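Local coordinates for probable thioesterase (Thermus thermophilus, PDB 1Z54) that probably hydrolyses fatty acyl-CoA thioesters to free acid and coenzyme A, at the interface of chains A and B. Sequence-based numbering; all coordinates share one arbitrary frame. Chains: chain A/B, probable thioesterase.

Contact 1: the interface of chains A and B. Residues chain A 30, 34, 44, 48; chain B 11-12, 69.
B:Tyr11 and B:Phe69 reach from one chain towards A:Tyr44 and A:Glu48 of helix 44-48 and A:Glu30 and A:Val34 of helix 24-39 in the other. The two chain B rings pack together: CD1 of B:Tyr11 sits over one face of B:Phe69, towards its rim. With CG anti to its backbone N (chi1 -168°), B:Tyr11 sends its phenol tip to tip at A:Glu48, whose carboxylate stands nearly upright to the ring, 82° between planes. The phenol OH gives a hydrogen bond of 2.8 Å to OE2 of A:Glu48, entering at the syn lone pair. That oxygen also accepts from OH of A:Tyr44 at 2.8 Å, on its anti side, 25° out of the carboxylate plane, and is thus gripped by phenols from both subunits. The A:Tyr44 ring meets CE1 of B:Tyr11 with its own CE2 at 3.6 Å, and its CD2 lies 3.6 Å from CE1 of B:Phe69. A phenylalanine in place of B:Tyr11 would probably keep much of this ring packing but leave A:Glu48 without its donor from the partner chain. Both branches of A:Val34 close on the tip of B:Phe69, CG2 lying 3.9 Å from CZ. OE2 of A:Glu30 accepts from B:Ala12 N at 2.8 Å, on the syn side but tilted out of plane. Its OE1 lies beside the rim and off the plane of the B:Tyr11 ring, 3.3 Å from CD2.

Contact 2: the interface of chains A and B. Residues chain A 10-12; chain B 27, 30-31.
B:Glu30 drives its carboxylate into the start of the 3-10 helix 11-13 of the partner chain, and here the contact is tight. The glutamate has CG anti to its backbone N (chi1 172°) and runs extended beyond it, a stretched arm that carries the acid from helix 24-39 across the interface. OE2 of B:Glu30 accepts a hydrogen bond from the backbone N of A:Ala12 at 2.8 Å. The donor comes in on the syn side but 25° out of the carboxylate plane, and the angle of 129° at the hydrogen makes the bond clearly bent. The acid meets the N-terminal end of the short helix, where the N-H groups would probably add to the attraction. The side chain of A:Tyr11 crosses the glutamate at about a right angle, and CB of A:Tyr11 presses on CD of B:Glu30 at 3.3 Å.

Beside this grip the packing relaxes. A:Arg10 buries more surface than any other residue of the patch, yet does so through looser van der Waals contacts. Its chain bends at chi2 and chi3 and passes across B:Val27 at roughly a right angle, while CG of A:Arg10 rests 4.0 Å from CB of B:Ala31. Both branches of B:Val27, CG1 and CG2, lie 4.1 Å from CB of A:Ala12, and CG1 also faces the arginine. The guanidinium makes no salt bridge to B:Glu30, since NE of A:Arg10 stays 6.8 Å from OE2 of the acid, and any electrostatic help between them is likely to be long-range. NE of A:Arg10 lies 3.9 Å from the CG1 methyl of B:Val27.

Contact 1: the interface of chains A and B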
ATOM      1  N   GLU A  30      -4.896 -12.366   2.206  1.00 14.33           N
ATOM      2  CA  GLU A  30      -5.330 -12.011   3.549  1.00 14.24           C
ATOM      3  C   GLU A  30      -6.836 -11.752   3.567  1.00 12.52           C
ATOM      4  O   GLU A  30      -7.538 -12.208   4.462  1.00 11.99           O
ATOM      5  CB  GLU A  30      -4.570 -10.772   4.043  1.00 12.96           C
ATOM      6  CG  GLU A  30      -5.019 -10.249   5.419  1.00 12.49           C
ATOM      7  CD  GLU A  30      -4.219  -9.023   5.870  1.00 11.29           C
ATOM      8  OE1 GLU A  30      -3.352  -9.156   6.764  1.00 10.04           O
ATOM      9  OE2 GLU A  30      -4.450  -7.928   5.313  1.00 10.73           O
ATOM     10  N   VAL A  34      -9.370 -13.893   5.744  1.00 14.40           N
ATOM     11  CA  VAL A  34     -10.255 -13.219   6.685  1.00 15.57           C
ATOM     12  C   VAL A  34     -11.733 -13.565   6.425  1.00 17.35           C
ATOM     13  O   VAL A  34     -12.518 -13.773   7.357  1.00 15.55           O
ATOM     14  CB  VAL A  34     -10.044 -11.682   6.597  1.00 18.80           C
ATOM     15  CG1 VAL A  34     -11.242 -10.949   7.161  1.00 17.11           C
ATOM     16  CG2 VAL A  34      -8.765 -11.297   7.347  1.00 16.06           C
ATOM     17  N   TYR A  44     -12.219 -12.620  12.265  1.00 17.65           N
ATOM     18  CA  TYR A  44     -10.883 -12.318  12.772  1.00 17.82           C
ATOM     19  C   TYR A  44     -10.743 -11.109  13.692  1.00 19.20           C
ATOM     20  O   TYR A  44      -9.866 -11.089  14.563  1.00 18.91           O
ATOM     21  CB  TYR A  44      -9.881 -12.183  11.613  1.00 17.83           C
ATOM     22  CG  TYR A  44      -8.440 -12.243  12.079  1.00 16.20           C
ATOM     23  CD1 TYR A  44      -7.947 -13.382  12.709  1.00 16.59           C
ATOM     24  CD2 TYR A  44      -7.597 -11.135  11.970  1.00 15.14           C
ATOM     25  CE1 TYR A  44      -6.658 -13.420  13.230  1.00 16.13           C
ATOM     26  CE2 TYR A  44      -6.300 -11.163  12.489  1.00 15.66           C
ATOM     27  CZ  TYR A  44      -5.843 -12.307  13.122  1.00 15.67           C
ATOM     28  OH  TYR A  44      -4.589 -12.333  13.684  1.00 17.00           O
ATOM     29  N   GLU A  48      -8.814 -11.318  17.494  1.00 23.53           N
ATOM     30  CA  GLU A  48      -7.760 -10.463  18.046  1.00 25.57           C
ATOM     31  C   GLU A  48      -8.263  -9.675  19.257  1.00 25.97           C
ATOM     32  O   GLU A  48      -7.479  -9.256  20.110  1.00 25.33           O
ATOM     33  CB  GLU A  48      -7.231  -9.478  16.991  1.00 26.73           C
ATOM     34  CG  GLU A  48      -6.537 -10.120  15.796  1.00 25.11           C
ATOM     35  CD  GLU A  48      -5.460  -9.220  15.201  1.00 28.23           C
ATOM     36  OE1 GLU A  48      -5.649  -7.981  15.201  1.00 26.03           O
ATOM     37  OE2 GLU A  48      -4.429  -9.752  14.727  1.00 27.75           O
TER
ATOM     38  N   TYR B  11      -7.285  -5.929   6.840  1.00 15.14           N
ATOM     39  CA  TYR B  11      -6.332  -5.946   7.938  1.00 15.59           C
ATOM     40  C   TYR B  11      -5.083  -5.154   7.528  1.00 17.31           C
ATOM     41  O   TYR B  11      -4.511  -4.411   8.331  1.00 17.00           O
ATOM     42  CB  TYR B  11      -5.941  -7.387   8.274  1.00 11.89           C
ATOM     43  CG  TYR B  11      -5.194  -7.523   9.576  1.00 16.98           C
ATOM     44  CD1 TYR B  11      -5.880  -7.625  10.798  1.00 16.63           C
ATOM     45  CD2 TYR B  11      -3.801  -7.523   9.599  1.00 15.39           C
ATOM     46  CE1 TYR B  11      -5.190  -7.723  12.003  1.00 17.15           C
ATOM     47  CE2 TYR B  11      -3.103  -7.616  10.793  1.00 17.72           C
ATOM     48  CZ  TYR B  11      -3.799  -7.716  11.991  1.00 17.83           C
ATOM     49  OH  TYR B  11      -3.091  -7.794  13.167  1.00 21.07           O
ATOM     50  N   ALA B  12      -4.675  -5.314   6.272  1.00 14.68           N
ATOM     51  CA  ALA B  12      -3.503  -4.635   5.748  1.00 16.42           C
ATOM     52  C   ALA B  12      -3.648  -3.115   5.729  1.00 16.63           C
ATOM     53  O   ALA B  12      -2.653  -2.404   5.639  1.00 17.36           O
ATOM     54  CB  ALA B  12      -3.187  -5.141   4.336  1.00 14.22           C
ATOM     55  N   PHE B  69     -10.574  -2.288  11.460  1.00 15.52           N
ATOM     56  CA  PHE B  69     -10.662  -3.613  10.886  1.00 16.39           C
ATOM     57  C   PHE B  69     -11.864  -4.320  11.507  1.00 16.50           C
ATOM     58  O   PHE B  69     -12.076  -4.274  12.727  1.00 14.40           O
ATOM     59  CB  PHE B  69      -9.391  -4.416  11.163  1.00 17.52           C
ATOM     60  CG  PHE B  69      -9.479  -5.837  10.688  1.00 19.19           C
ATOM     61  CD1 PHE B  69      -9.442  -6.889  11.591  1.00 17.07           C
ATOM     62  CD2 PHE B  69      -9.662  -6.115   9.333  1.00 17.09           C
ATOM     63  CE1 PHE B  69      -9.591  -8.202  11.154  1.00 20.11           C
ATOM     64  CE2 PHE B  69      -9.813  -7.427   8.892  1.00 20.46           C
ATOM     65  CZ  PHE B  69      -9.778  -8.471   9.806  1.00 18.94           C
TER

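Contact 2: the interface of chains A and B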
ATOM      1  N   ARG A  10      -8.299  -2.934  -7.707  1.00 18.48           N
ATOM      2  CA  ARG A  10      -8.303  -1.492  -7.528  1.00 19.17           C
ATOM      3  C   ARG A  10      -7.170  -0.870  -8.354  1.00 19.90           C
ATOM      4  O   ARG A  10      -6.087  -1.446  -8.482  1.00 18.84           O
ATOM      5  CB  ARG A  10      -8.180  -1.155  -6.036  1.00 22.02           C
ATOM      6  CG  ARG A  10      -9.552  -0.909  -5.387  1.00 25.71           C
ATOM      7  CD  ARG A  10      -9.862  -1.757  -4.147  1.00 25.11           C
ATOM      8  NE  ARG A  10      -9.033  -1.423  -3.000  1.00 23.05           N
ATOM      9  CZ  ARG A  10      -9.420  -1.533  -1.730  1.00 20.79           C
ATOM     10  NH1 ARG A  10      -8.584  -1.208  -0.754  1.00 13.06           N
ATOM     11  NH2 ARG A  10     -10.645  -1.942  -1.429  1.00 22.23           N
ATOM     12  N   TYR A  11      -7.446   0.295  -8.935  1.00 19.50           N
ATOM     13  CA  TYR A  11      -6.486   1.008  -9.771  1.00 19.00           C
ATOM     14  C   TYR A  11      -5.137   1.159  -9.066  1.00 18.56           C
ATOM     15  O   TYR A  11      -4.084   0.904  -9.653  1.00 17.22           O
ATOM     16  CB  TYR A  11      -7.034   2.393 -10.124  1.00 19.50           C
ATOM     17  CG  TYR A  11      -6.342   3.045 -11.296  1.00 22.43           C
ATOM     18  CD1 TYR A  11      -6.663   2.681 -12.605  1.00 23.96           C
ATOM     19  CD2 TYR A  11      -5.340   3.998 -11.101  1.00 23.68           C
ATOM     20  CE1 TYR A  11      -6.005   3.245 -13.692  1.00 26.35           C
ATOM     21  CE2 TYR A  11      -4.670   4.570 -12.184  1.00 26.98           C
ATOM     22  CZ  TYR A  11      -5.008   4.186 -13.476  1.00 28.14           C
ATOM     23  OH  TYR A  11      -4.338   4.725 -14.550  1.00 31.22           O
ATOM     24  N   ALA A  12      -5.181   1.574  -7.803  1.00 16.63           N
ATOM     25  CA  ALA A  12      -3.975   1.765  -7.001  1.00 15.65           C
ATOM     26  C   ALA A  12      -3.091   0.523  -6.918  1.00 15.49           C
ATOM     27  O   ALA A  12      -1.895   0.631  -6.667  1.00 16.39           O
ATOM     28  CB  ALA A  12      -4.362   2.209  -5.591  1.00 15.11           C
TER
ATOM     29  N   VAL B  27      -7.356   5.669  -1.539  1.00 12.86           N
ATOM     30  CA  VAL B  27      -7.612   4.462  -2.319  1.00 12.67           C
ATOM     31  C   VAL B  27      -9.112   4.164  -2.262  1.00 13.03           C
ATOM     32  O   VAL B  27      -9.693   3.665  -3.230  1.00 12.08           O
ATOM     33  CB  VAL B  27      -6.819   3.248  -1.771  1.00 14.22           C
ATOM     34  CG1 VAL B  27      -7.119   2.002  -2.598  1.00 12.38           C
ATOM     35  CG2 VAL B  27      -5.318   3.543  -1.809  1.00 14.88           C
ATOM     36  N   GLU B  30     -10.933   6.468  -4.589  1.00 15.14           N
ATOM     37  CA  GLU B  30     -10.678   6.050  -5.959  1.00 15.74           C
ATOM     38  C   GLU B  30     -11.594   4.883  -6.324  1.00 14.73           C
ATOM     39  O   GLU B  30     -12.189   4.878  -7.394  1.00 17.14           O
ATOM     40  CB  GLU B  30      -9.205   5.639  -6.138  1.00 15.76           C
ATOM     41  CG  GLU B  30      -8.898   4.991  -7.503  1.00 17.53           C
ATOM     42  CD  GLU B  30      -7.432   4.598  -7.667  1.00 18.42           C
ATOM     43  OE1 GLU B  30      -6.670   5.350  -8.316  1.00 20.04           O
ATOM     44  OE2 GLU B  30      -7.037   3.542  -7.131  1.00 21.00           O
ATOM     45  N   ALA B  31     -11.717   3.902  -5.435  1.00 15.12           N
ATOM     46  CA  ALA B  31     -12.576   2.753  -5.714  1.00 16.76           C
ATOM     47  C   ALA B  31     -14.021   3.203  -5.904  1.00 18.05           C
ATOM     48  O   ALA B  31     -14.695   2.760  -6.831  1.00 20.58           O
ATOM     49  CB  ALA B  31     -12.489   1.736  -4.587  1.00 14.61           C
TER

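Contact 1 and contact 2 lie about 19 Å apart, measured between the centres of their C-alpha atoms, on opposite sides of a two-fold axis. Each sets helix 24-39 of one chain against the 3-10 helix 11-13 of the other, with the chains exchanged, and Glu30, Tyr11 and Ala12 take part in both. Contact 1 extends this shared joint to helix 44-48 and the Phe69 loop; contact 2 adds Val27 and Ala31 of the helix and Arg10, just before the 3-10 helix. Every protomer thus both gives and receives the same clasp, consistent with a stable pair within the deposited tetramer, although the structure alone does not prove that pairing in solution.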